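PDB 3F1B: TetR-like transcriptional regulator from Rhodococcus, which probably binds cis-regulatory DNA and controls transcription, as other members of the TetR family do. Local coordinates for residues A[17-27]-A[58-69]; A[98-109]-A[165-174]. All coordinates share one frame; numbering follows the deposited sequence.

Interaction 1 (A[17-27]-A[58-69]); sequences QQMLDAAVDVF and KDELFAACIQRE
OD2 of Asp21 takes two N-H groups from Arg68: it lies close to the guanidinium plane, NH2 meeting it at 2.7 Å nearly along the carboxylate C-O axis, whereas NH1 at 3.0 Å makes a weak bond. From its other edge the same guanidinium reaches Glu69, NE and NH2 both bonding OE2, with NH2 to OE2 at 2.7 Å; Glu69 OE1 also pairs with Arg72. One cation thus sits between two carboxylates, probably easing their repulsion. The guanidinium also takes Leu20 CB over the centre of its face, 3.5 Å above the plane, while Arg68 CD lies beside Leu20 CD1. A leucine in place of Arg68 would probably leave Asp21 without its cation and Glu69 with one partner fewer, and take away the flat group over Leu20 CB.

Leu20 is itself a knob in a hole made by Leu61, Ala64, Cys65 and Arg68; its CD2 touches Ala64 CB at 3.7 Å, where a small side chain suits the close approach. At the far end, Phe27 and Phe62 form a T-shaped pair, planes 80° apart. Phe62 CD1 points at the centre of the Phe27 face, CG being held anti to the backbone N (chi1 -173°).

Helices 12-30 and 58-77 cross almost perpendicularly, in the DNA-binding domain. Helices 37-43 and 48-54, which overlap the predicted helix-turn-helix, pack on Leu61, and helix 106-115 touches Phe27 and Glu69.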
loop_
_atom_site.group_PDB
_atom_site.type_symbol
_atom_site.label_atom_id
_atom_site.label_comp_id
_atom_site.label_asym_id
_atom_site.label_seq_id
_atom_site.Cartn_x
_atom_site.Cartn_y
_atom_site.Cartn_z
ATOM N N GLN A 17 -8.587 -0.758 -26.601
ATOM C CA GLN A 17 -8.607 -1.854 -25.658
ATOM C C GLN A 17 -7.398 -2.764 -25.813
ATOM O O GLN A 17 -6.909 -3.303 -24.810
ATOM C CB GLN A 17 -9.937 -2.618 -25.696
ATOM C CG GLN A 17 -9.884 -4.107 -25.331
ATOM C CD GLN A 17 -9.979 -5.019 -26.568
ATOM O OE1 GLN A 17 -10.951 -5.751 -26.729
ATOM N NE2 GLN A 17 -8.985 -4.946 -27.459
ATOM N N GLN A 18 -6.882 -2.903 -27.033
ATOM C CA GLN A 18 -5.687 -3.713 -27.225
ATOM C C GLN A 18 -4.441 -3.060 -26.637
ATOM O O GLN A 18 -3.569 -3.757 -26.089
ATOM C CB GLN A 18 -5.464 -3.969 -28.685
ATOM C CG GLN A 18 -6.269 -5.075 -29.222
ATOM C CD GLN A 18 -6.005 -5.267 -30.696
ATOM O OE1 GLN A 18 -5.002 -4.766 -31.228
ATOM N NE2 GLN A 18 -6.901 -5.975 -31.372
HETATM N N MSE A 19 -4.362 -1.732 -26.738
HETATM C CA MSE A 19 -3.214 -0.973 -26.236
HETATM C C MSE A 19 -3.223 -0.908 -24.720
HETATM O O MSE A 19 -2.186 -0.932 -24.103
HETATM C CB MSE A 19 -3.244 0.458 -26.765
HETATM C CG MSE A 19 -2.643 0.616 -28.128
HETATM SE SE MSE A 19 -2.995 2.363 -28.958
HETATM C CE MSE A 19 -1.593 2.269 -30.300
ATOM N N LEU A 20 -4.395 -0.783 -24.134
ATOM C CA LEU A 20 -4.532 -0.682 -22.705
ATOM C C LEU A 20 -4.310 -2.035 -22.005
ATOM O O LEU A 20 -3.686 -2.099 -20.932
ATOM C CB LEU A 20 -5.869 -0.005 -22.344
ATOM C CG LEU A 20 -5.979 1.509 -22.702
ATOM C CD1 LEU A 20 -7.403 2.013 -22.628
ATOM C CD2 LEU A 20 -5.109 2.444 -21.884
ATOM N N ASP A 21 -4.755 -3.120 -22.639
ATOM C CA ASP A 21 -4.501 -4.467 -22.116
ATOM C C ASP A 21 -3.017 -4.777 -22.052
ATOM O O ASP A 21 -2.528 -5.444 -21.136
ATOM C CB ASP A 21 -5.153 -5.514 -23.020
ATOM C CG ASP A 21 -6.648 -5.525 -22.909
ATOM O OD1 ASP A 21 -7.296 -6.258 -23.663
ATOM O OD2 ASP A 21 -7.193 -4.795 -22.062
ATOM N N ALA A 22 -2.303 -4.328 -23.068
ATOM C CA ALA A 22 -0.873 -4.581 -23.169
ATOM C C ALA A 22 -0.077 -3.703 -22.192
ATOM O O ALA A 22 0.985 -4.097 -21.722
ATOM C CB ALA A 22 -0.421 -4.311 -24.585
ATOM N N ALA A 23 -0.593 -2.499 -21.927
ATOM C CA ALA A 23 0.039 -1.543 -21.026
ATOM C C ALA A 23 -0.123 -2.081 -19.636
ATOM O O ALA A 23 0.796 -1.956 -18.817
ATOM C CB ALA A 23 -0.630 -0.192 -21.123
ATOM N N VAL A 24 -1.290 -2.659 -19.372
ATOM C CA VAL A 24 -1.574 -3.195 -18.067
ATOM C C VAL A 24 -0.540 -4.286 -17.741
ATOM O O VAL A 24 0.156 -4.211 -16.704
ATOM C CB VAL A 24 -3.045 -3.656 -17.929
ATOM C CG1 VAL A 24 -3.259 -4.424 -16.653
ATOM C CG2 VAL A 24 -3.920 -2.467 -17.829
ATOM N N ASP A 25 -0.434 -5.266 -18.630
ATOM C CA ASP A 25 0.638 -6.274 -18.605
ATOM C C ASP A 25 1.973 -5.684 -18.193
ATOM O O ASP A 25 2.474 -5.925 -17.080
ATOM C CB ASP A 25 0.813 -6.889 -19.998
ATOM C CG ASP A 25 -0.408 -7.664 -20.459
ATOM O OD1 ASP A 25 -0.297 -8.369 -21.489
ATOM O OD2 ASP A 25 -1.485 -7.577 -19.809
ATOM N N VAL A 26 2.520 -4.876 -19.084
ATOM C CA VAL A 26 3.843 -4.355 -18.886
ATOM C C VAL A 26 3.946 -3.548 -17.591
ATOM O O VAL A 26 4.953 -3.644 -16.883
ATOM C CB VAL A 26 4.341 -3.550 -20.121
ATOM C CG1 VAL A 26 5.844 -3.364 -20.035
ATOM C CG2 VAL A 26 3.974 -4.264 -21.423
ATOM N N PHE A 27 2.927 -2.765 -17.252
ATOM C CA PHE A 27 3.015 -1.992 -16.022
ATOM C C PHE A 27 2.990 -2.897 -14.777
ATOM O O PHE A 27 3.725 -2.660 -13.807
ATOM C CB PHE A 27 1.901 -0.969 -15.928
ATOM C CG PHE A 27 2.137 0.271 -16.713
ATOM C CD1 PHE A 27 3.333 0.983 -16.584
ATOM C CD2 PHE A 27 1.114 0.772 -17.565
ATOM C CE1 PHE A 27 3.543 2.160 -17.329
ATOM C CE2 PHE A 27 1.285 1.926 -18.295
ATOM C CZ PHE A 27 2.524 2.638 -18.184
ATOM N N LYS A 58 4.616 7.909 -21.794
ATOM C CA LYS A 58 4.454 6.750 -20.912
ATOM C C LYS A 58 3.434 7.001 -19.828
ATOM O O LYS A 58 2.609 6.137 -19.555
ATOM C CB LYS A 58 5.781 6.327 -20.278
ATOM C CG LYS A 58 5.768 4.929 -19.695
ATOM C CD LYS A 58 6.547 4.821 -18.386
ATOM C CE LYS A 58 8.072 4.957 -18.522
ATOM N NZ LYS A 58 8.805 4.774 -17.188
ATOM N N ASP A 59 3.468 8.181 -19.228
ATOM C CA ASP A 59 2.626 8.439 -18.071
ATOM C C ASP A 59 1.203 8.795 -18.454
ATOM O O ASP A 59 0.285 8.471 -17.719
ATOM C CB ASP A 59 3.243 9.497 -17.146
ATOM C CG ASP A 59 3.821 10.677 -17.907
ATOM O OD1 ASP A 59 4.184 11.694 -17.257
ATOM O OD2 ASP A 59 3.925 10.580 -19.162
ATOM N N GLU A 60 1.032 9.419 -19.617
ATOM C CA GLU A 60 -0.280 9.650 -20.188
ATOM C C GLU A 60 -1.007 8.318 -20.466
ATOM O O GLU A 60 -2.200 8.173 -20.183
ATOM C CB GLU A 60 -0.146 10.466 -21.467
ATOM C CG GLU A 60 -1.469 10.808 -22.150
ATOM C CD GLU A 60 -2.031 12.140 -21.702
ATOM O OE1 GLU A 60 -1.449 13.167 -22.115
ATOM O OE2 GLU A 60 -3.040 12.180 -20.947
ATOM N N LEU A 61 -0.268 7.347 -20.991
ATOM C CA LEU A 61 -0.754 5.996 -21.171
ATOM C C LEU A 61 -1.057 5.349 -19.823
ATOM O O LEU A 61 -2.042 4.624 -19.656
ATOM C CB LEU A 61 0.309 5.169 -21.897
ATOM C CG LEU A 61 -0.206 4.041 -22.788
ATOM C CD1 LEU A 61 0.896 3.075 -23.155
ATOM C CD2 LEU A 61 -1.395 3.322 -22.192
ATOM N N PHE A 62 -0.181 5.631 -18.859
ATOM C CA PHE A 62 -0.316 5.126 -17.506
ATOM C C PHE A 62 -1.551 5.675 -16.857
ATOM O O PHE A 62 -2.215 4.968 -16.154
ATOM C CB PHE A 62 0.876 5.500 -16.625
ATOM C CG PHE A 62 0.819 4.847 -15.296
ATOM C CD1 PHE A 62 1.005 3.470 -15.183
ATOM C CD2 PHE A 62 0.514 5.565 -14.171
ATOM C CE1 PHE A 62 0.933 2.823 -13.956
ATOM C CE2 PHE A 62 0.444 4.933 -12.922
ATOM C CZ PHE A 62 0.652 3.552 -12.816
ATOM N N ALA A 63 -1.858 6.938 -17.078
ATOM C CA ALA A 63 -3.098 7.484 -16.543
ATOM C C ALA A 63 -4.332 6.888 -17.283
ATOM O O ALA A 63 -5.363 6.645 -16.660
ATOM C CB ALA A 63 -3.074 9.025 -16.655
ATOM N N ALA A 64 -4.246 6.660 -18.603
ATOM C CA ALA A 64 -5.423 6.077 -19.326
ATOM C C ALA A 64 -5.722 4.681 -18.760
ATOM O O ALA A 64 -6.812 4.354 -18.335
ATOM C CB ALA A 64 -5.182 6.009 -20.813
ATOM N N CYS A 65 -4.681 3.890 -18.712
ATOM C CA CYS A 65 -4.711 2.605 -18.065
ATOM C C CYS A 65 -5.238 2.681 -16.644
ATOM O O CYS A 65 -6.084 1.872 -16.244
ATOM C CB CYS A 65 -3.288 2.069 -18.055
ATOM S SG CYS A 65 -3.293 0.331 -18.067
ATOM N N ILE A 66 -4.766 3.657 -15.874
ATOM C CA ILE A 66 -5.220 3.782 -14.501
ATOM C C ILE A 66 -6.700 4.145 -14.468
ATOM O O ILE A 66 -7.477 3.595 -13.694
ATOM C CB ILE A 66 -4.353 4.805 -13.662
ATOM C CG1 ILE A 66 -3.019 4.162 -13.296
ATOM C CG2 ILE A 66 -5.085 5.288 -12.393
ATOM C CD1 ILE A 66 -3.015 3.478 -11.969
ATOM N N GLN A 67 -7.078 5.094 -15.298
ATOM C CA GLN A 67 -8.484 5.443 -15.458
ATOM C C GLN A 67 -9.375 4.206 -15.751
ATOM O O GLN A 67 -10.389 4.016 -15.081
ATOM C CB GLN A 67 -8.588 6.449 -16.603
ATOM C CG GLN A 67 -8.417 7.877 -16.163
ATOM C CD GLN A 67 -9.709 8.420 -15.542
ATOM O OE1 GLN A 67 -9.696 8.964 -14.438
ATOM N NE2 GLN A 67 -10.829 8.253 -16.250
ATOM N N ARG A 68 -8.996 3.391 -16.749
ATOM C CA ARG A 68 -9.765 2.244 -17.160
ATOM C C ARG A 68 -9.846 1.141 -16.084
ATOM O O ARG A 68 -10.943 0.651 -15.778
ATOM C CB ARG A 68 -9.232 1.650 -18.462
ATOM C CG ARG A 68 -10.226 0.603 -19.030
ATOM C CD ARG A 68 -9.765 -0.093 -20.287
ATOM N NE ARG A 68 -8.732 -1.045 -19.929
ATOM C CZ ARG A 68 -8.258 -2.008 -20.714
ATOM N NH1 ARG A 68 -8.724 -2.199 -21.976
ATOM N NH2 ARG A 68 -7.308 -2.801 -20.210
ATOM N N GLU A 69 -8.716 0.701 -15.537
ATOM C CA GLU A 69 -8.782 -0.292 -14.467
ATOM C C GLU A 69 -9.541 0.229 -13.200
ATOM O O GLU A 69 -10.315 -0.516 -12.581
ATOM C CB GLU A 69 -7.373 -0.797 -14.136
ATOM C CG GLU A 69 -6.599 -1.258 -15.408
ATOM C CD GLU A 69 -7.437 -2.165 -16.322
ATOM O OE1 GLU A 69 -8.307 -2.897 -15.838
ATOM O OE2 GLU A 69 -7.233 -2.168 -17.550
#

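Interaction 2 (A[98-109]-A[165-174]); sequences FLGFVGKHRKSW and GEAVADRVAG. With SO4 (sulfate ion), chain D.
Trp109 reaches across to helix 153-173 with CG anti to its backbone N (chi1 169°), which carries the indole from CB over the small side chains of that helix. CD1 meets Ala173 CB at 4.0 Å. Next along the rim, NE1 gives a long, weak hydrogen bond of 3.5 Å to Asp170 OD1, the carboxylate standing almost upright to the ring plane. CZ2, on the six-membered ring, lies 3.6 Å from Ala169 CB and also nears the backbone O of Glu166, and CH2 at the tip comes near CG of Glu166, whose carboxylate pairs with Arg130. One indole face rests on Ala169 CB and on Val102 CG2 of its own segment, so the broad ring is seated on methyl groups; Tyr113 also stacks with it.

Both segments belong to the TetR-type C-terminal domain. The axes of 98-104 and 165-173 approach to 8.2 Å and cross at 40°, with Ala169 and Ala173 offering only methyl groups at the closest approach; the CA atoms of Gly103 and Ala173 are 4.7 Å apart. Ala169 is the knob between Phe98, Leu99, Val102 and Trp109, and Phe98 CZ presses on its CB at 3.3 Å. The Phe98 ring also turns its edge to the carbonyl oxygen of Gly165. Branched Val102 divides its work, CG1 touching Ala173 CB at 3.4 Å while CG2 supports the indole.

Helix 153-173 also faces the second subunit, where Arg171 forms a salt bridge with Asp131 of that chain, consistent with the dimer interface of the family. At the break between helices 87-104 and 106-115, His105 NE2 lies 3.1 Å from O2 of a sulfate probably taken from the crystallisation liquor, with Lys104 beside it.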
loop_
_atom_site.group_PDB
_atom_site.type_symbol
_atom_site.label_atom_id
_atom_site.label_comp_id
_atom_site.label_asym_id
_atom_site.label_seq_id
_atom_site.Cartn_x
_atom_site.Cartn_y
_atom_site.Cartn_z
ATOM N N PHE A 98 -15.294 -6.545 -4.881
ATOM C CA PHE A 98 -13.868 -6.207 -4.776
ATOM C C PHE A 98 -12.976 -7.426 -4.874
ATOM O O PHE A 98 -12.020 -7.441 -5.675
ATOM C CB PHE A 98 -13.617 -5.495 -3.436
ATOM C CG PHE A 98 -12.191 -5.383 -3.043
ATOM C CD1 PHE A 98 -11.227 -4.955 -3.945
ATOM C CD2 PHE A 98 -11.822 -5.605 -1.736
ATOM C CE1 PHE A 98 -9.934 -4.824 -3.566
ATOM C CE2 PHE A 98 -10.529 -5.466 -1.339
ATOM C CZ PHE A 98 -9.582 -5.071 -2.235
ATOM N N LEU A 99 -13.232 -8.415 -4.024
ATOM C CA LEU A 99 -12.362 -9.565 -3.991
ATOM C C LEU A 99 -12.462 -10.475 -5.232
ATOM O O LEU A 99 -11.440 -11.047 -5.665
ATOM C CB LEU A 99 -12.558 -10.357 -2.719
ATOM C CG LEU A 99 -11.990 -9.702 -1.467
ATOM C CD1 LEU A 99 -12.491 -10.560 -0.316
ATOM C CD2 LEU A 99 -10.419 -9.575 -1.484
ATOM N N GLY A 100 -13.665 -10.597 -5.803
ATOM C CA GLY A 100 -13.879 -11.352 -7.065
ATOM C C GLY A 100 -13.179 -10.668 -8.237
ATOM O O GLY A 100 -12.579 -11.333 -9.108
ATOM N N PHE A 101 -13.197 -9.336 -8.245
ATOM C CA PHE A 101 -12.494 -8.575 -9.282
ATOM C C PHE A 101 -10.943 -8.755 -9.246
ATOM O O PHE A 101 -10.264 -8.867 -10.275
ATOM C CB PHE A 101 -12.832 -7.107 -9.138
ATOM C CG PHE A 101 -11.904 -6.196 -9.909
ATOM C CD1 PHE A 101 -12.159 -5.894 -11.246
ATOM C CD2 PHE A 101 -10.775 -5.640 -9.303
ATOM C CE1 PHE A 101 -11.305 -5.053 -11.948
ATOM C CE2 PHE A 101 -9.916 -4.792 -10.039
ATOM C CZ PHE A 101 -10.199 -4.517 -11.350
ATOM N N VAL A 102 -10.390 -8.761 -8.053
ATOM C CA VAL A 102 -8.966 -8.879 -7.872
ATOM C C VAL A 102 -8.560 -10.289 -8.353
ATOM O O VAL A 102 -7.561 -10.477 -9.035
ATOM C CB VAL A 102 -8.675 -8.661 -6.385
ATOM C CG1 VAL A 102 -7.429 -9.392 -5.960
ATOM C CG2 VAL A 102 -8.634 -7.156 -6.074
ATOM N N GLY A 103 -9.383 -11.259 -8.014
ATOM C CA GLY A 103 -9.108 -12.624 -8.315
ATOM C C GLY A 103 -9.043 -12.841 -9.797
ATOM O O GLY A 103 -8.189 -13.594 -10.255
ATOM N N LYS A 104 -9.912 -12.150 -10.538
ATOM C CA LYS A 104 -9.963 -12.253 -12.019
ATOM C C LYS A 104 -9.067 -11.270 -12.760
ATOM O O LYS A 104 -8.719 -11.493 -13.900
ATOM C CB LYS A 104 -11.393 -12.076 -12.547
ATOM C CG LYS A 104 -12.380 -13.094 -12.017
ATOM C CD LYS A 104 -13.813 -12.831 -12.514
ATOM C CE LYS A 104 -14.569 -11.806 -11.639
ATOM N NZ LYS A 104 -14.300 -10.363 -12.000
ATOM N N HIS A 105 -8.718 -10.170 -12.136
ATOM C CA HIS A 105 -8.044 -9.108 -12.862
ATOM C C HIS A 105 -6.834 -8.695 -12.023
ATOM O O HIS A 105 -6.643 -7.526 -11.669
ATOM C CB HIS A 105 -9.039 -7.965 -13.174
ATOM C CG HIS A 105 -10.339 -8.447 -13.770
ATOM N ND1 HIS A 105 -10.590 -8.456 -15.129
ATOM C CD2 HIS A 105 -11.443 -8.989 -13.194
ATOM C CE1 HIS A 105 -11.791 -8.964 -15.365
ATOM N NE2 HIS A 105 -12.334 -9.293 -14.207
ATOM N N ARG A 106 -6.017 -9.684 -11.695
ATOM C CA ARG A 106 -4.849 -9.459 -10.852
ATOM C C ARG A 106 -3.872 -8.454 -11.402
ATOM O O ARG A 106 -3.198 -7.745 -10.662
ATOM C CB ARG A 106 -4.113 -10.766 -10.540
ATOM C CG ARG A 106 -3.671 -11.559 -11.722
ATOM C CD ARG A 106 -2.803 -12.760 -11.332
ATOM N NE ARG A 106 -1.429 -12.687 -11.845
ATOM C CZ ARG A 106 -0.333 -12.560 -11.088
ATOM N NH1 ARG A 106 -0.416 -12.496 -9.758
ATOM N NH2 ARG A 106 0.861 -12.501 -11.666
ATOM N N LYS A 107 -3.795 -8.363 -12.713
ATOM C CA LYS A 107 -2.856 -7.460 -13.315
ATOM C C LYS A 107 -3.298 -6.004 -13.040
ATOM O O LYS A 107 -2.468 -5.100 -12.821
ATOM C CB LYS A 107 -2.729 -7.823 -14.789
ATOM C CG LYS A 107 -1.853 -9.067 -15.033
ATOM C CD LYS A 107 -2.477 -10.128 -15.999
ATOM C CE LYS A 107 -2.980 -11.434 -15.257
ATOM N NZ LYS A 107 -4.419 -11.355 -14.790
ATOM N N SER A 108 -4.610 -5.803 -13.000
ATOM C CA SER A 108 -5.145 -4.482 -12.913
ATOM C C SER A 108 -5.227 -4.067 -11.473
ATOM O O SER A 108 -5.118 -2.870 -11.171
ATOM C CB SER A 108 -6.503 -4.383 -13.598
ATOM O OG SER A 108 -7.229 -5.586 -13.476
ATOM N N TRP A 109 -5.380 -5.050 -10.584
ATOM C CA TRP A 109 -5.268 -4.794 -9.174
ATOM C C TRP A 109 -3.870 -4.337 -8.828
ATOM O O TRP A 109 -3.707 -3.410 -8.043
ATOM C CB TRP A 109 -5.582 -6.036 -8.362
ATOM C CG TRP A 109 -5.214 -5.839 -6.934
ATOM C CD1 TRP A 109 -4.219 -6.470 -6.255
ATOM C CD2 TRP A 109 -5.817 -4.887 -5.996
ATOM N NE1 TRP A 109 -4.175 -5.996 -4.942
ATOM C CE2 TRP A 109 -5.150 -5.040 -4.761
ATOM C CE3 TRP A 109 -6.846 -3.920 -6.099
ATOM C CZ2 TRP A 109 -5.468 -4.263 -3.626
ATOM C CZ3 TRP A 109 -7.147 -3.151 -4.982
ATOM C CH2 TRP A 109 -6.461 -3.336 -3.751
ATOM N N GLY A 165 -8.327 -5.251 3.831
ATOM C CA GLY A 165 -8.847 -5.636 2.538
ATOM C C GLY A 165 -7.821 -5.501 1.443
ATOM O O GLY A 165 -7.765 -6.354 0.518
ATOM N N GLU A 166 -6.994 -4.456 1.549
ATOM C CA GLU A 166 -5.958 -4.225 0.542
ATOM C C GLU A 166 -4.951 -5.308 0.629
ATOM O O GLU A 166 -4.625 -5.886 -0.393
ATOM C CB GLU A 166 -5.260 -2.911 0.783
ATOM C CG GLU A 166 -6.102 -1.746 0.353
ATOM C CD GLU A 166 -5.475 -0.429 0.732
ATOM O OE1 GLU A 166 -5.095 -0.230 1.902
ATOM O OE2 GLU A 166 -5.382 0.435 -0.112
ATOM N N ALA A 167 -4.481 -5.634 1.837
ATOM C CA ALA A 167 -3.425 -6.627 1.935
ATOM C C ALA A 167 -3.956 -8.014 1.601
ATOM O O ALA A 167 -3.233 -8.848 1.085
ATOM C CB ALA A 167 -2.800 -6.627 3.331
ATOM N N VAL A 168 -5.225 -8.257 1.895
ATOM C CA VAL A 168 -5.834 -9.575 1.678
ATOM C C VAL A 168 -6.100 -9.768 0.159
ATOM O O VAL A 168 -5.776 -10.811 -0.401
ATOM C CB VAL A 168 -7.116 -9.763 2.561
ATOM C CG1 VAL A 168 -7.995 -10.899 2.045
ATOM C CG2 VAL A 168 -6.716 -10.068 4.029
ATOM N N ALA A 169 -6.651 -8.730 -0.466
ATOM C CA ALA A 169 -6.771 -8.633 -1.888
ATOM C C ALA A 169 -5.469 -9.078 -2.536
ATOM O O ALA A 169 -5.510 -9.925 -3.418
ATOM C CB ALA A 169 -7.126 -7.217 -2.293
ATOM N N ASP A 170 -4.327 -8.554 -2.097
ATOM C CA ASP A 170 -2.993 -9.011 -2.613
ATOM C C ASP A 170 -2.837 -10.512 -2.642
ATOM O O ASP A 170 -2.393 -11.078 -3.606
ATOM C CB ASP A 170 -1.849 -8.516 -1.723
ATOM C CG ASP A 170 -0.936 -7.532 -2.414
ATOM O OD1 ASP A 170 -1.188 -7.211 -3.606
ATOM O OD2 ASP A 170 0.055 -7.073 -1.756
ATOM N N ARG A 171 -3.176 -11.160 -1.547
ATOM C CA ARG A 171 -3.094 -12.599 -1.486
ATOM C C ARG A 171 -4.186 -13.286 -2.338
ATOM O O ARG A 171 -3.921 -14.319 -2.924
ATOM C CB ARG A 171 -3.149 -13.072 -0.032
ATOM C CG ARG A 171 -1.954 -12.638 0.783
ATOM C CD ARG A 171 -0.702 -13.416 0.447
ATOM N NE ARG A 171 0.485 -12.615 0.771
ATOM C CZ ARG A 171 1.414 -12.919 1.691
ATOM N NH1 ARG A 171 1.358 -14.038 2.433
ATOM N NH2 ARG A 171 2.431 -12.086 1.864
ATOM N N VAL A 172 -5.395 -12.739 -2.381
ATOM C CA VAL A 172 -6.394 -13.197 -3.323
ATOM C C VAL A 172 -5.861 -13.077 -4.774
ATOM O O VAL A 172 -5.833 -14.058 -5.487
ATOM C CB VAL A 172 -7.752 -12.460 -3.129
ATOM C CG1 VAL A 172 -8.658 -12.658 -4.323
ATOM C CG2 VAL A 172 -8.413 -12.918 -1.851
ATOM N N ALA A 173 -5.384 -11.911 -5.199
ATOM C CA ALA A 173 -4.811 -11.770 -6.566
ATOM C C ALA A 173 -3.745 -12.812 -6.840
ATOM O O ALA A 173 -3.587 -13.256 -7.951
ATOM C CB ALA A 173 -4.232 -10.387 -6.779
ATOM N N GLY A 174 -2.991 -13.206 -5.827
ATOM C CA GLY A 174 -1.871 -14.159 -6.030
ATOM C C GLY A 174 -2.320 -15.586 -5.891
ATOM O O GLY A 174 -1.500 -16.503 -5.969
HETATM S S SO4 D . -15.906 -10.442 -14.696
HETATM O O1 SO4 D . -17.017 -10.609 -15.639
HETATM O O2 SO4 D . -14.688 -11.041 -15.259
HETATM O O3 SO4 D . -15.639 -9.019 -14.465
HETATM O O4 SO4 D . -16.303 -11.102 -13.455
#

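How the interactions relate
Both contacts are buried helix packings, but interaction 1 lies within the DNA-binding domain and interaction 2 nearer the centre of the chain, in the C-terminal domain. Interaction 1 is a steep crossing that carries a charged network along one side; interaction 2 is a shallower crossing built on alanine, valine and aromatic rings, its single cross-segment hydrogen bond weak. Interaction 2 also borders the second subunit, whereas no other chain touches interaction 1. The two meet where Glu69 and Val24 pack against Ser108 and Lys107, at the start of helix 106-115. There helix 106-115 packs against the DNA-binding part, a place where movements could perhaps be passed between domains, as in other TetR-like regulators.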